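Local coordinates for protein ectonucleoside triphosphate diphosphohydrolase 4 (PDB 6WG5) that belongs to the GDA1/CD39 nucleoside phosphatase family and probably shares the two-domain architecture of the actin-like ATPase clan, at residues L223-G227 against V228-I232; V203-P206 against G207-S210; F160-S163 against D164-E168; L421-R424 against F425-L429; A469-V472 against Y473-E476. All blocks are in the same frame, centred on the assembly; numbering follows the deposited sequence.

All five contacts are local, each within one continuous run of chain. Contact 1 lies deepest, its centre about 8 Å from the centre of the chain: a hairpin of the six-stranded sheet that contains strands 221-225 and 229-235. Contact 5 follows strand 466-468, at the edge of that same sheet, but is a surface turn. Contact 3 leads into strand 167-169 of the other mixed sheet. Contacts 2 and 4, with centres about 55 Å apart, lie on opposite sides of the chain's centre. Backbone pairing and apolar packing dominate contact 1; a water bridge marks contact 2, ring packing contact 3, a salt bridge and a Schellman motif the surface helix end of contact 4, and a turn with two backbone bonds contact 5.

Contact 1 of 5, residues L223-G227 against V228-I232; sequences LDMGG and VSTQI
Asp224 and Gln231 face each other as a hydrogen-bonded pair of an antiparallel hairpin. Their backbones exchange two bonds: Asp224 N reaches Gln231 O at 2.8 Å, and Gln231 N reaches Asp224 O at 2.6 Å, the latter almost straight at 172°. Nearer the bend, Gly226 N donates to Ser229 O over 2.7 Å and closes the turn through Gly227 and Val228. A CA-H...O contact from Thr230 CA to Asp224 O (3.3 Å) supplements this pairing.

Side-chain packing gathers on the face carrying Leu223, Met225, Thr230 and Ile232. Leu223 and Ile232 run side by side in the same direction, with Leu223 CD2 3.9 Å from Ile232 CD1. Met225 crosses Thr230 at a slant, its CG 3.5 Å from Thr230 OG1, while that hydroxyl is hydrogen-bonded to Phe281 O.

On the other face Asp224 and Gln231 approach through their CB atoms, and Asp224 OD1 is hydrogen-bonded to Ser385 OG.

The chemistry thus implies a two-faced strand pair. Leucine, methionine and isoleucine suit the face met by Phe457 and helix 436-456, the threonine hydroxyl is satisfied within that buried setting, and the acid and amide occupy the less buried side.

Contact 2 of 5, residues V203-P206 against G207-S210; sequences VNIP and GSES
Ile205 and Ser208 come together where the chain doubles back through Pro206 and Gly207, and this is the close part of the contact. Ser208 CB lies 3.5 Å from Ile205 O, and the hydroxyl OG of Ser208 approaches Ile205 CB to 4.1 Å. With OG on the side of its own backbone N (chi1 -57°), the serine turns back on the preceding peptide and makes a weak hydrogen bond from OG to Gly207 O at 2.9 Å. A small polar side chain fits here, since its hydroxyl finds this bond on the neighbouring carbonyl. Ile205 sends its branched end the other way, into apolar surroundings formed by Ile214 and Val270, and Pro206 also lies against Val270.

The opposite end is looser. Asn204 and Ser210 do not bond directly: Asn204 ND2 stays 3.9 Å from Ser210 O. One water spans the gap instead, accepting from Asn204 ND2 at 3.2 Å and from Ser210 OG at 3.0 Å. The other end of the amide, OD1, accepts from Thr239 N, so both ends of the group are used and its rotation is defined. Gly207 and Ser210 are exposed on this side of the chain.

The backbone angles of Pro206 and Gly207 resemble those of a type II beta turn, with proline and a positive-phi glycine in the two corner positions. The turn lies within the loop joining strands 200-203 and 214-217.

Contact 3 of 5, residues F160-S163 against D164-E168; sequences FLFS and DSHAE
Ser163 hands the chain to Asp164, the first residue of a short 3-10 segment, and its carbonyl O takes a hydrogen bond from His166 N farther round the bend. A small serine and an acid suit this exposed position, although the Asp164 side chain also touches Leu151 of helix 140-157. Ser165 continues the turn with little side-chain contact.

His166 makes the main contact. Its backbone N donates to Ser163 O over 3.0 Å, standing well above the carbonyl plane, as happens in so tight a turn. Phe162 CA lies over one face of the imidazole, 4.2 Å from the ring centroid and 22° off the normal, a CH-pi contact. Imidazole CD2 of His166 also comes 3.7 Å from Ser163 CB. The side chains of Phe162 and His166 run antiparallel past one another, bringing Phe162 CD2 to 3.6 Å from His166 CB. Phe162 has CG anti to its backbone N (chi1 -162°), which carries the ring forward along the chain. Its CZ thus meets Ala167 CB at 3.7 Å, where a methyl group is compact enough to sit beside the phenyl.

Around this bend, Phe162 packs on helix 140-157 and strand 127-131, while His166 stacks on Tyr128 and donates from ND1 to Leu127 O, placing the entry to strand 167-169 beside its parallel neighbour.

Contact 4 of 5, residues L421-R424 against F425-L429; sequences LRER and FDRGL
The guanidinium of Arg422 receives Asp426 OD2 at its edge, in its own plane, forming a salt bridge of 2.7 Å from NH1. The bond is bent, with a donor angle of 126° that makes it weak as a hydrogen bond, and the carboxylate plane is turned 74° from the guanidinium plane. Arg422 gets there by folding at chi2 (71°), which swings NH1 forward, toward the C-terminal turn and Asp426; Arg422 NH1 also passes 4.1 Å from Phe425 CD2. Glu423 and Arg427 run side by side with their flat ends nearly parallel, but Glu423 OE1 and Arg427 NH1 stay 4.1 Å apart, so their attraction is looser than a salt bridge.

Both charged pairs are four residues apart, the spacing that puts side chains on one flank of a helix, and long polar side chains suit this surface. Phe425 instead packs on Leu436 and Leu439 of helix 436-456.

Beyond them, the extended stem of Arg424 lies alongside Leu429, Arg424 CD to Leu429 CD2 3.8 Å. Leu429 N donates to Arg424 O over 3.2 Å and Gly428 N to Phe425 O over 3.3 Å. With Gly428 at positive phi, a conformation that glycine adopts readily, this is a Schellman motif ending helix 418-427.

Contact 5 of 5, residues A469-V472 against Y473-E476; sequences ALQV and YDKE
Val472 sets its methyl CG1 over one face of the Tyr473 ring, 4.2 Å above the plane and offset toward the rim, with Tyr473 CG 4.3 Å from Val472 CG1. The two side chains leave neighbouring residues, yet the turn angles the ring so that it offers its flat side to the valine. Both then rest on Leu187, and the tyrosine reaches Arg26 as well. A branched aliphatic group suits the buried start of the turn, and an aromatic ring suits the next position because its flat side can take the valine methyl while the ring spans to Leu187 and Arg26.

Gln471 points across the turn. With chi1 at 47°, its CG is flanked by both its own backbone N and its carbonyl carbon, and from there the extended chain lays the amide along the backbone of Asp474, with Gln471 NE2 3.5 Å from Asp474 CA. The Asp474 carboxylate is merely nearby: Asp474 OD1 remains 4.0 Å from Gln471 NE2. A water takes up Asp474 N at 3.0 Å and gives a weak bond to Gln471 O. The extended Lys475 chain touches Arg26, and its NZ comes close to the like charge of Arg77.

The backbone ties the ends together. Val472 N donates to Lys475 O over 2.9 Å, and Lys475 N returns to Val472 O over 3.0 Å from well above that carbonyl's plane. Between them, Tyr473 and Asp474 both hold positive phi (49° and 63°); aspartate tolerates this left-handed region better than most residues. The result is a type I' beta turn closing a single antiparallel bridge, the connection characteristic of tight two-residue hairpins, here in the loop between strand 466-468 and helix 479-487.

Contact 1 of 5, residues L223-G227 against V228-I232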
loop_
_atom_site.group_PDB
_atom_site.type_symbol
_atom_site.label_atom_id
_atom_site.label_comp_id
_atom_site.label_asym_id
_atom_site.label_seq_id
_atom_site.Cartn_x
_atom_site.Cartn_y
_atom_site.Cartn_z
ATOM N N LEU A 223 -2.954 -5.633 2.979
ATOM C CA LEU A 223 -3.583 -6.025 1.727
ATOM C C LEU A 223 -4.177 -4.778 1.092
ATOM O O LEU A 223 -4.897 -4.025 1.757
ATOM C CB LEU A 223 -4.674 -7.070 1.963
ATOM C CG LEU A 223 -4.216 -8.509 2.160
ATOM C CD1 LEU A 223 -5.203 -9.262 3.028
ATOM C CD2 LEU A 223 -4.074 -9.186 0.809
ATOM N N ASP A 224 -3.871 -4.552 -0.183
ATOM C CA ASP A 224 -4.347 -3.363 -0.880
ATOM C C ASP A 224 -4.810 -3.762 -2.270
ATOM O O ASP A 224 -4.005 -4.219 -3.087
ATOM C CB ASP A 224 -3.252 -2.296 -0.961
ATOM C CG ASP A 224 -3.811 -0.905 -1.191
ATOM O OD1 ASP A 224 -4.931 -0.793 -1.728
ATOM O OD2 ASP A 224 -3.130 0.078 -0.832
ATOM N N MET A 225 -6.099 -3.594 -2.535
ATOM C CA MET A 225 -6.677 -3.861 -3.846
ATOM C C MET A 225 -7.120 -2.531 -4.438
ATOM O O MET A 225 -8.117 -1.947 -3.997
ATOM C CB MET A 225 -7.847 -4.840 -3.745
ATOM C CG MET A 225 -8.516 -5.133 -5.083
ATOM S SD MET A 225 -9.845 -6.343 -4.961
ATOM C CE MET A 225 -8.927 -7.836 -4.605
ATOM N N GLY A 226 -6.375 -2.051 -5.424
ATOM C CA GLY A 226 -6.710 -0.832 -6.126
ATOM C C GLY A 226 -7.642 -1.101 -7.283
ATOM O O GLY A 226 -8.272 -2.158 -7.379
ATOM N N GLY A 227 -7.730 -0.120 -8.181
ATOM C CA GLY A 227 -8.526 -0.305 -9.382
ATOM C C GLY A 227 -7.850 -1.219 -10.385
ATOM O O GLY A 227 -8.512 -2.013 -11.060
ATOM N N VAL A 228 -6.526 -1.132 -10.490
ATOM C CA VAL A 228 -5.767 -1.887 -11.473
ATOM C C VAL A 228 -5.004 -3.040 -10.835
ATOM O O VAL A 228 -4.909 -4.120 -11.423
ATOM C CB VAL A 228 -4.807 -0.955 -12.248
ATOM C CG1 VAL A 228 -3.840 -1.758 -13.115
ATOM C CG2 VAL A 228 -5.595 0.013 -13.111
ATOM N N SER A 229 -4.452 -2.836 -9.641
ATOM C CA SER A 229 -3.523 -3.789 -9.051
ATOM C C SER A 229 -3.973 -4.194 -7.656
ATOM O O SER A 229 -4.686 -3.458 -6.970
ATOM C CB SER A 229 -2.108 -3.206 -8.973
ATOM O OG SER A 229 -1.646 -2.823 -10.258
ATOM N N THR A 230 -3.540 -5.385 -7.251
ATOM C CA THR A 230 -3.678 -5.864 -5.885
ATOM C C THR A 230 -2.283 -6.076 -5.318
ATOM O O THR A 230 -1.434 -6.700 -5.965
ATOM C CB THR A 230 -4.485 -7.164 -5.831
ATOM O OG1 THR A 230 -5.819 -6.919 -6.293
ATOM C CG2 THR A 230 -4.539 -7.714 -4.406
ATOM N N GLN A 231 -2.044 -5.552 -4.122
ATOM C CA GLN A 231 -0.745 -5.639 -3.473
ATOM C C GLN A 231 -0.894 -6.311 -2.117
ATOM O O GLN A 231 -1.900 -6.121 -1.424
ATOM C CB GLN A 231 -0.114 -4.252 -3.299
ATOM C CG GLN A 231 1.357 -4.298 -2.898
ATOM C CD GLN A 231 1.901 -2.941 -2.486
ATOM O OE1 GLN A 231 1.415 -2.324 -1.536
ATOM N NE2 GLN A 231 2.915 -2.470 -3.204
ATOM N N ILE A 232 0.113 -7.096 -1.745
ATOM C CA ILE A 232 0.144 -7.789 -0.463
ATOM C C ILE A 232 1.556 -7.696 0.092
ATOM O O ILE A 232 2.535 -7.899 -0.635
ATOM C CB ILE A 232 -0.301 -9.262 -0.601
ATOM C CG1 ILE A 232 -0.228 -9.969 0.752
ATOM C CG2 ILE A 232 0.559 -9.985 -1.624
ATOM C CD1 ILE A 232 -0.868 -11.347 0.763
#

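Contact 2 of 5, residues V203-P206 against G207-S210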
loop_
_atom_site.group_PDB
_atom_site.type_symbol
_atom_site.label_atom_id
_atom_site.label_comp_id
_atom_site.label_asym_id
_atom_site.label_seq_id
_atom_site.Cartn_x
_atom_site.Cartn_y
_atom_site.Cartn_z
ATOM N N VAL A 203 10.963 -15.228 15.801
ATOM C CA VAL A 203 11.598 -14.790 14.565
ATOM C C VAL A 203 12.913 -15.533 14.384
ATOM O O VAL A 203 13.678 -15.707 15.339
ATOM C CB VAL A 203 11.837 -13.266 14.569
ATOM C CG1 VAL A 203 12.496 -12.819 13.274
ATOM C CG2 VAL A 203 10.527 -12.527 14.787
ATOM N N ASN A 204 13.174 -15.968 13.153
ATOM C CA ASN A 204 14.469 -16.509 12.758
ATOM C C ASN A 204 15.151 -15.464 11.885
ATOM O O ASN A 204 14.732 -15.229 10.747
ATOM C CB ASN A 204 14.321 -17.833 12.012
ATOM C CG ASN A 204 13.603 -18.886 12.827
ATOM O OD1 ASN A 204 12.587 -19.432 12.397
ATOM N ND2 ASN A 204 14.128 -19.180 14.011
ATOM N N ILE A 205 16.186 -14.833 12.420
ATOM C CA ILE A 205 16.896 -13.795 11.666
ATOM C C ILE A 205 17.583 -14.436 10.465
ATOM O O ILE A 205 18.231 -15.487 10.615
ATOM C CB ILE A 205 17.908 -13.083 12.566
ATOM C CG1 ILE A 205 17.216 -12.538 13.821
ATOM C CG2 ILE A 205 18.596 -11.956 11.809
ATOM C CD1 ILE A 205 16.065 -11.582 13.544
ATOM N N PRO A 206 17.474 -13.861 9.268
ATOM C CA PRO A 206 18.103 -14.476 8.092
ATOM C C PRO A 206 19.583 -14.754 8.311
ATOM O O PRO A 206 20.352 -13.868 8.696
ATOM C CB PRO A 206 17.881 -13.434 6.991
ATOM C CG PRO A 206 16.675 -12.683 7.422
ATOM C CD PRO A 206 16.718 -12.646 8.916
ATOM N N GLY A 207 19.981 -15.995 8.055
ATOM C CA GLY A 207 21.371 -16.386 8.197
ATOM C C GLY A 207 21.809 -16.602 9.627
ATOM O O GLY A 207 22.921 -16.205 9.998
ATOM N N SER A 208 20.967 -17.227 10.447
ATOM C CA SER A 208 21.292 -17.464 11.844
ATOM C C SER A 208 20.594 -18.735 12.306
ATOM O O SER A 208 19.533 -19.099 11.790
ATOM C CB SER A 208 20.885 -16.271 12.717
ATOM O OG SER A 208 21.500 -15.079 12.256
ATOM N N GLU A 209 21.201 -19.403 13.284
ATOM C CA GLU A 209 20.720 -20.705 13.721
ATOM C C GLU A 209 19.273 -20.624 14.199
ATOM O O GLU A 209 18.755 -19.557 14.540
ATOM C CB GLU A 209 21.606 -21.255 14.840
ATOM C CG GLU A 209 23.032 -21.556 14.409
ATOM C CD GLU A 209 23.852 -22.196 15.512
ATOM O OE1 GLU A 209 23.684 -21.807 16.686
ATOM O OE2 GLU A 209 24.663 -23.097 15.204
ATOM N N SER A 210 18.618 -21.789 14.221
ATOM C CA SER A 210 17.236 -21.873 14.678
ATOM C C SER A 210 17.106 -21.643 16.178
ATOM O O SER A 210 16.028 -21.257 16.642
ATOM C CB SER A 210 16.648 -23.236 14.312
ATOM O OG SER A 210 15.362 -23.408 14.879
HETATM O O HOH W 1 13.089 -21.676 15.706
#

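Contact 3 of 5, residues F160-S163 against D164-E168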
loop_
_atom_site.group_PDB
_atom_site.type_symbol
_atom_site.label_atom_id
_atom_site.label_comp_id
_atom_site.label_asym_id
_atom_site.label_seq_id
_atom_site.Cartn_x
_atom_site.Cartn_y
_atom_site.Cartn_z
ATOM N N PHE A 160 19.376 22.131 1.555
ATOM C CA PHE A 160 19.092 20.808 2.092
ATOM C C PHE A 160 20.198 19.824 1.725
ATOM O O PHE A 160 20.865 19.957 0.695
ATOM C CB PHE A 160 17.753 20.298 1.560
ATOM C CG PHE A 160 16.598 21.216 1.838
ATOM C CD1 PHE A 160 16.418 21.766 3.096
ATOM C CD2 PHE A 160 15.695 21.534 0.837
ATOM C CE1 PHE A 160 15.355 22.611 3.352
ATOM C CE2 PHE A 160 14.630 22.380 1.087
ATOM C CZ PHE A 160 14.460 22.920 2.346
ATOM N N LEU A 161 20.393 18.825 2.585
ATOM C CA LEU A 161 21.307 17.729 2.276
ATOM C C LEU A 161 20.741 16.939 1.105
ATOM O O LEU A 161 19.746 16.222 1.253
ATOM C CB LEU A 161 21.502 16.824 3.490
ATOM C CG LEU A 161 22.120 17.428 4.750
ATOM C CD1 LEU A 161 22.117 16.393 5.865
ATOM C CD2 LEU A 161 23.533 17.926 4.490
ATOM N N PHE A 162 21.370 17.065 -0.061
ATOM C CA PHE A 162 20.864 16.447 -1.281
ATOM C C PHE A 162 22.045 15.924 -2.084
ATOM O O PHE A 162 22.904 16.703 -2.505
ATOM C CB PHE A 162 20.045 17.452 -2.098
ATOM C CG PHE A 162 19.141 16.817 -3.114
ATOM C CD1 PHE A 162 19.300 17.082 -4.464
ATOM C CD2 PHE A 162 18.131 15.957 -2.719
ATOM C CE1 PHE A 162 18.468 16.502 -5.400
ATOM C CE2 PHE A 162 17.297 15.373 -3.651
ATOM C CZ PHE A 162 17.465 15.645 -4.993
ATOM N N SER A 163 22.083 14.609 -2.290
ATOM C CA SER A 163 23.170 13.946 -2.995
ATOM C C SER A 163 22.588 12.991 -4.031
ATOM O O SER A 163 21.369 12.890 -4.202
ATOM C CB SER A 163 24.084 13.196 -2.018
ATOM O OG SER A 163 24.630 14.077 -1.053
ATOM N N ASP A 164 23.481 12.281 -4.725
ATOM C CA ASP A 164 23.057 11.345 -5.763
ATOM C C ASP A 164 22.052 10.336 -5.220
ATOM O O ASP A 164 21.023 10.063 -5.847
ATOM C CB ASP A 164 24.279 10.630 -6.343
ATOM C CG ASP A 164 23.903 9.493 -7.274
ATOM O OD1 ASP A 164 22.916 9.636 -8.026
ATOM O OD2 ASP A 164 24.594 8.453 -7.250
ATOM N N SER A 165 22.338 9.768 -4.046
ATOM C CA SER A 165 21.467 8.749 -3.473
ATOM C C SER A 165 20.119 9.308 -3.033
ATOM O O SER A 165 19.180 8.532 -2.830
ATOM C CB SER A 165 22.156 8.080 -2.284
ATOM O OG SER A 165 22.665 9.043 -1.378
ATOM N N HIS A 166 19.999 10.628 -2.884
ATOM C CA HIS A 166 18.766 11.222 -2.380
ATOM C C HIS A 166 17.679 11.317 -3.442
ATOM O O HIS A 166 16.499 11.421 -3.091
ATOM C CB HIS A 166 19.055 12.611 -1.808
ATOM C CG HIS A 166 19.873 12.589 -0.553
ATOM N ND1 HIS A 166 19.455 13.182 0.620
ATOM C CD2 HIS A 166 21.082 12.041 -0.285
ATOM C CE1 HIS A 166 20.373 13.002 1.553
ATOM N NE2 HIS A 166 21.370 12.312 1.029
ATOM N N ALA A 167 18.042 11.289 -4.721
ATOM C CA ALA A 167 17.085 11.286 -5.821
ATOM C C ALA A 167 17.135 9.918 -6.487
ATOM O O ALA A 167 18.199 9.486 -6.943
ATOM C CB ALA A 167 17.396 12.393 -6.827
ATOM N N GLU A 168 15.991 9.242 -6.544
ATOM C CA GLU A 168 15.973 7.847 -6.956
ATOM C C GLU A 168 14.576 7.468 -7.424
ATOM O O GLU A 168 13.575 8.006 -6.943
ATOM C CB GLU A 168 16.419 6.941 -5.800
ATOM C CG GLU A 168 16.251 5.447 -6.040
ATOM C CD GLU A 168 16.548 4.629 -4.799
ATOM O OE1 GLU A 168 16.683 3.392 -4.918
ATOM O OE2 GLU A 168 16.641 5.225 -3.704
#

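Contact 4 of 5, residues L421-R424 against F425-L429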
loop_
_atom_site.group_PDB
_atom_site.type_symbol
_atom_site.label_atom_id
_atom_site.label_comp_id
_atom_site.label_asym_id
_atom_site.label_seq_id
_atom_site.Cartn_x
_atom_site.Cartn_y
_atom_site.Cartn_z
ATOM N N LEU A 421 -32.194 -0.818 -5.280
ATOM C CA LEU A 421 -30.876 -0.264 -4.986
ATOM C C LEU A 421 -30.781 1.177 -5.462
ATOM O O LEU A 421 -30.302 2.060 -4.740
ATOM C CB LEU A 421 -29.789 -1.111 -5.653
ATOM C CG LEU A 421 -29.644 -2.559 -5.185
ATOM C CD1 LEU A 421 -28.589 -3.266 -6.018
ATOM C CD2 LEU A 421 -29.292 -2.614 -3.704
ATOM N N ARG A 422 -31.240 1.430 -6.687
ATOM C CA ARG A 422 -31.183 2.774 -7.244
ATOM C C ARG A 422 -32.012 3.749 -6.416
ATOM O O ARG A 422 -31.589 4.885 -6.171
ATOM C CB ARG A 422 -31.671 2.739 -8.692
ATOM C CG ARG A 422 -31.392 3.994 -9.480
ATOM C CD ARG A 422 -29.920 4.142 -9.793
ATOM N NE ARG A 422 -29.698 5.286 -10.670
ATOM C CZ ARG A 422 -29.747 6.552 -10.269
ATOM N NH1 ARG A 422 -30.011 6.840 -8.999
ATOM N NH2 ARG A 422 -29.536 7.531 -11.138
ATOM N N GLU A 423 -33.196 3.324 -5.973
ATOM C CA GLU A 423 -34.035 4.198 -5.159
ATOM C C GLU A 423 -33.375 4.497 -3.820
ATOM O O GLU A 423 -33.406 5.639 -3.344
ATOM C CB GLU A 423 -35.404 3.555 -4.946
ATOM C CG GLU A 423 -36.457 4.511 -4.415
ATOM C CD GLU A 423 -37.525 3.808 -3.603
ATOM O OE1 GLU A 423 -37.734 4.195 -2.432
ATOM O OE2 GLU A 423 -38.149 2.863 -4.132
ATOM N N ARG A 424 -32.774 3.482 -3.196
ATOM C CA ARG A 424 -32.092 3.688 -1.925
ATOM C C ARG A 424 -30.886 4.601 -2.085
ATOM O O ARG A 424 -30.598 5.418 -1.203
ATOM C CB ARG A 424 -31.677 2.338 -1.342
ATOM C CG ARG A 424 -32.860 1.527 -0.866
ATOM C CD ARG A 424 -32.506 0.081 -0.591
ATOM N NE ARG A 424 -33.655 -0.624 -0.035
ATOM C CZ ARG A 424 -33.616 -1.851 0.473
ATOM N NH1 ARG A 424 -32.475 -2.528 0.504
ATOM N NH2 ARG A 424 -34.725 -2.397 0.954
ATOM N N PHE A 425 -30.168 4.478 -3.204
ATOM C CA PHE A 425 -29.030 5.358 -3.448
ATOM C C PHE A 425 -29.461 6.818 -3.467
ATOM O O PHE A 425 -28.755 7.689 -2.946
ATOM C CB PHE A 425 -28.350 4.984 -4.765
ATOM C CG PHE A 425 -27.179 5.858 -5.108
ATOM C CD1 PHE A 425 -25.922 5.582 -4.601
ATOM C CD2 PHE A 425 -27.337 6.956 -5.935
ATOM C CE1 PHE A 425 -24.844 6.383 -4.912
ATOM C CE2 PHE A 425 -26.262 7.761 -6.251
ATOM C CZ PHE A 425 -25.014 7.474 -5.738
ATOM N N ASP A 426 -30.623 7.107 -4.059
ATOM C CA ASP A 426 -31.088 8.488 -4.137
ATOM C C ASP A 426 -31.523 9.014 -2.776
ATOM O O ASP A 426 -31.427 10.220 -2.521
ATOM C CB ASP A 426 -32.236 8.600 -5.140
ATOM C CG ASP A 426 -31.805 8.281 -6.560
ATOM O OD1 ASP A 426 -32.666 7.859 -7.362
ATOM O OD2 ASP A 426 -30.607 8.451 -6.875
ATOM N N ARG A 427 -32.003 8.140 -1.893
ATOM C CA ARG A 427 -32.413 8.551 -0.556
ATOM C C ARG A 427 -31.237 8.724 0.397
ATOM O O ARG A 427 -31.445 9.160 1.535
ATOM C CB ARG A 427 -33.401 7.534 0.025
ATOM C CG ARG A 427 -34.709 7.437 -0.746
ATOM C CD ARG A 427 -35.652 6.418 -0.126
ATOM N NE ARG A 427 -36.140 6.845 1.182
ATOM C CZ ARG A 427 -36.917 6.107 1.970
ATOM N NH1 ARG A 427 -37.300 4.893 1.587
ATOM N NH2 ARG A 427 -37.312 6.581 3.144
ATOM N N GLY A 428 -30.019 8.399 -0.029
ATOM C CA GLY A 428 -28.852 8.592 0.810
ATOM C C GLY A 428 -28.611 7.493 1.816
ATOM O O GLY A 428 -28.054 7.755 2.887
ATOM N N LEU A 429 -29.008 6.257 1.501
ATOM C CA LEU A 429 -28.876 5.168 2.463
ATOM C C LEU A 429 -27.428 4.732 2.629
ATOM O O LEU A 429 -27.049 4.236 3.697
ATOM C CB LEU A 429 -29.731 3.982 2.023
ATOM C CG LEU A 429 -29.715 2.753 2.937
ATOM C CD1 LEU A 429 -30.394 3.054 4.268
ATOM C CD2 LEU A 429 -30.378 1.573 2.244
#

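Contact 5 of 5, residues A469-V472 against Y473-E476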
loop_
_atom_site.group_PDB
_atom_site.type_symbol
_atom_site.label_atom_id
_atom_site.label_comp_id
_atom_site.label_asym_id
_atom_site.label_seq_id
_atom_site.Cartn_x
_atom_site.Cartn_y
_atom_site.Cartn_z
ATOM N N ALA A 469 -10.018 -1.081 6.365
ATOM C CA ALA A 469 -9.936 0.279 6.873
ATOM C C ALA A 469 -9.476 1.200 5.758
ATOM O O ALA A 469 -8.864 0.767 4.778
ATOM C CB ALA A 469 -8.981 0.373 8.066
ATOM N N LEU A 470 -9.784 2.482 5.928
ATOM C CA LEU A 470 -9.302 3.522 5.032
ATOM C C LEU A 470 -8.094 4.252 5.591
ATOM O O LEU A 470 -7.252 4.725 4.819
ATOM C CB LEU A 470 -10.423 4.531 4.751
ATOM C CG LEU A 470 -10.495 5.149 3.353
ATOM C CD1 LEU A 470 -10.591 4.085 2.260
ATOM C CD2 LEU A 470 -11.687 6.089 3.277
ATOM N N GLN A 471 -7.986 4.338 6.913
ATOM C CA GLN A 471 -6.874 5.013 7.559
ATOM C C GLN A 471 -6.603 4.333 8.894
ATOM O O GLN A 471 -7.375 3.487 9.354
ATOM C CB GLN A 471 -7.166 6.506 7.738
ATOM C CG GLN A 471 -8.536 6.819 8.311
ATOM C CD GLN A 471 -8.882 8.291 8.210
ATOM O OE1 GLN A 471 -8.359 9.006 7.354
ATOM N NE2 GLN A 471 -9.766 8.755 9.087
ATOM N N VAL A 472 -5.482 4.704 9.508
ATOM C CA VAL A 472 -5.051 4.143 10.782
ATOM C C VAL A 472 -4.860 5.292 11.760
ATOM O O VAL A 472 -4.189 6.280 11.441
ATOM C CB VAL A 472 -3.755 3.326 10.636
ATOM C CG1 VAL A 472 -3.381 2.680 11.960
ATOM C CG2 VAL A 472 -3.919 2.270 9.558
ATOM N N TYR A 473 -5.446 5.160 12.948
ATOM C CA TYR A 473 -5.444 6.239 13.934
ATOM C C TYR A 473 -5.876 7.552 13.288
ATOM O O TYR A 473 -5.307 8.618 13.539
ATOM C CB TYR A 473 -4.072 6.363 14.603
ATOM C CG TYR A 473 -3.685 5.148 15.427
ATOM C CD1 TYR A 473 -4.654 4.349 16.022
ATOM C CD2 TYR A 473 -2.354 4.797 15.604
ATOM C CE1 TYR A 473 -4.310 3.240 16.771
ATOM C CE2 TYR A 473 -2.001 3.686 16.354
ATOM C CZ TYR A 473 -2.985 2.913 16.933
ATOM O OH TYR A 473 -2.649 1.806 17.681
ATOM N N ASP A 474 -6.895 7.461 12.431
ATOM C CA ASP A 474 -7.532 8.622 11.813
ATOM C C ASP A 474 -6.568 9.398 10.921
ATOM O O ASP A 474 -6.711 10.610 10.744
ATOM C CB ASP A 474 -8.142 9.545 12.872
ATOM C CG ASP A 474 -9.304 8.899 13.606
ATOM O OD1 ASP A 474 -10.393 8.782 13.005
ATOM O OD2 ASP A 474 -9.129 8.509 14.782
ATOM N N LYS A 475 -5.589 8.708 10.338
ATOM C CA LYS A 475 -4.655 9.323 9.407
ATOM C C LYS A 475 -4.319 8.337 8.300
ATOM O O LYS A 475 -4.197 7.133 8.545
ATOM C CB LYS A 475 -3.367 9.774 10.110
ATOM C CG LYS A 475 -3.572 10.889 11.123
ATOM C CD LYS A 475 -2.248 11.380 11.688
ATOM C CE LYS A 475 -2.460 12.396 12.802
ATOM N NZ LYS A 475 -1.177 12.807 13.437
ATOM N N GLU A 476 -4.178 8.855 7.082
ATOM C CA GLU A 476 -3.785 8.029 5.950
ATOM C C GLU A 476 -2.432 7.374 6.216
ATOM O O GLU A 476 -1.605 7.887 6.974
ATOM C CB GLU A 476 -3.726 8.885 4.680
ATOM C CG GLU A 476 -3.190 8.182 3.439
ATOM C CD GLU A 476 -3.007 9.131 2.268
ATOM O OE1 GLU A 476 -3.101 10.361 2.475
ATOM O OE2 GLU A 476 -2.761 8.647 1.141
HETATM O O HOH W 2 -8.775 5.157 11.960
#